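PDB 2NNN: probable transcriptional regulator from Pseudomonas aeruginosa, which probably binds DNA as a dimeric transcription factor of the MarR family, using a winged helix-turn-helix domain. Local coordinates for residues A[75-78]-A[83-86]. Sequence-based numbering, arbitrary orientation.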
loop_
_atom_site.group_PDB
_atom_site.type_symbol
_atom_site.label_atom_id
_atom_site.label_comp_id
_atom_site.label_asym_id
_atom_site.label_seq_id
_atom_site.Cartn_x
_atom_site.Cartn_y
_atom_site.Cartn_z
ATOM N N ARG A 75 -18.025 -5.126 -8.020
ATOM C CA ARG A 75 -18.437 -3.847 -7.436
ATOM C C ARG A 75 -18.645 -2.760 -8.492
ATOM O O ARG A 75 -19.534 -1.929 -8.363
ATOM C CB ARG A 75 -17.451 -3.388 -6.364
ATOM C CG ARG A 75 -17.498 -4.249 -5.099
ATOM C CD ARG A 75 -16.392 -3.893 -4.114
ATOM N NE ARG A 75 -15.054 -4.089 -4.685
ATOM C CZ ARG A 75 -13.923 -3.664 -4.123
ATOM N NH1 ARG A 75 -13.948 -3.002 -2.967
ATOM N NH2 ARG A 75 -12.765 -3.887 -4.723
ATOM N N LEU A 76 -17.827 -2.782 -9.538
ATOM C CA LEU A 76 -18.013 -1.926 -10.706
ATOM C C LEU A 76 -19.306 -2.302 -11.458
ATOM O O LEU A 76 -19.922 -1.459 -12.116
ATOM C CB LEU A 76 -16.796 -2.067 -11.621
ATOM C CG LEU A 76 -15.917 -0.878 -12.040
ATOM C CD1 LEU A 76 -15.656 0.099 -10.911
ATOM C CD2 LEU A 76 -14.595 -1.372 -12.625
ATOM N N ASP A 77 -19.715 -3.569 -11.344
ATOM C CA ASP A 77 -20.927 -4.071 -11.999
ATOM C C ASP A 77 -22.180 -3.608 -11.272
ATOM O O ASP A 77 -23.090 -3.057 -11.883
ATOM C CB ASP A 77 -20.906 -5.598 -12.091
ATOM C CG ASP A 77 -21.978 -6.145 -13.031
ATOM O OD1 ASP A 77 -22.562 -5.352 -13.807
ATOM O OD2 ASP A 77 -22.242 -7.369 -12.990
ATOM N N LYS A 78 -22.210 -3.845 -9.963
ATOM C CA LYS A 78 -23.252 -3.347 -9.066
ATOM C C LYS A 78 -23.615 -1.879 -9.358
ATOM O O LYS A 78 -24.775 -1.483 -9.226
ATOM C CB LYS A 78 -22.776 -3.509 -7.615
ATOM C CG LYS A 78 -23.824 -3.257 -6.518
ATOM C CD LYS A 78 -23.149 -3.082 -5.143
ATOM C CE LYS A 78 -22.299 -4.311 -4.735
ATOM N NZ LYS A 78 -21.258 -4.002 -3.691
ATOM N N GLN A 83 -19.901 -4.014 -18.736
ATOM C CA GLN A 83 -20.676 -5.014 -19.461
ATOM C C GLN A 83 -19.811 -6.247 -19.763
ATOM O O GLN A 83 -18.605 -6.148 -20.049
ATOM C CB GLN A 83 -21.334 -4.426 -20.728
ATOM C CG GLN A 83 -20.377 -3.993 -21.847
ATOM C CD GLN A 83 -20.961 -2.975 -22.851
ATOM O OE1 GLN A 83 -20.264 -2.570 -23.788
ATOM N NE2 GLN A 83 -22.226 -2.555 -22.655
ATOM N N ARG A 84 -20.440 -7.412 -19.657
ATOM C CA ARG A 84 -19.791 -8.666 -19.988
ATOM C C ARG A 84 -20.363 -9.221 -21.291
ATOM O O ARG A 84 -21.516 -8.952 -21.658
ATOM C CB ARG A 84 -19.941 -9.670 -18.845
ATOM C CG ARG A 84 -19.277 -9.256 -17.526
ATOM C CD ARG A 84 -19.529 -10.322 -16.484
ATOM N NE ARG A 84 -18.853 -10.107 -15.204
ATOM C CZ ARG A 84 -19.395 -9.471 -14.169
ATOM N NH1 ARG A 84 -20.609 -8.945 -14.267
ATOM N NH2 ARG A 84 -18.716 -9.345 -13.034
ATOM N N SER A 85 -19.537 -9.980 -22.001
ATOM C CA SER A 85 -19.929 -10.567 -23.271
ATOM C C SER A 85 -18.935 -11.656 -23.644
ATOM O O SER A 85 -17.752 -11.535 -23.344
ATOM C CB SER A 85 -19.993 -9.498 -24.376
ATOM O OG SER A 85 -18.701 -9.011 -24.692
ATOM N N ALA A 86 -19.436 -12.702 -24.298
ATOM C CA ALA A 86 -18.662 -13.873 -24.710
ATOM C C ALA A 86 -17.407 -13.537 -25.508
ATOM O O ALA A 86 -17.433 -12.700 -26.409
ATOM C CB ALA A 86 -19.556 -14.835 -25.521
#
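Asp77 and Arg84 join the two segments through a single salt bridge, in which Arg84 NH1 donates a hydrogen bond to Asp77 OD2 at 2.6 Å with an N-H...O angle of 145°. Across the two segments only OD2 of the carboxylate is engaged: OD1 lies 4.1 Å from Arg84 NH1, and Arg84 NH2 stays 4.0 Å from Asp77 OD2. This is therefore an end-on pairing rather than the two-pronged, coplanar kind. Asp77 OD2 lies at the edge of the Arg84 guanidinium, nearly in its plane, whereas NH1 reaches OD2 from well above the carboxylate plane; the two flat groups are turned 69° against each other. The CA-CB bond of Asp77 is directed at the strand, with CG anti to the backbone N (chi1 -167°). Arg84 starts off to one side and covers the distance with a chain extended from CG to NE, after which the last torsion turns the guanidinium crosswise to that chain. On its way Arg84 also touches Val73 and Glu74 of helix 66-78. Nearby, Leu76 and Asp77 also touch Ile82, while Gln83 and Ser85 pair through their backbones with Ser97 and Leu95 of strand 93-98. The bridge thus ties the C-terminal end of helix 66-78, the probable recognition helix, to the first strand of the beta-hairpin wing in a MarR-type winged helix-turn-helix domain.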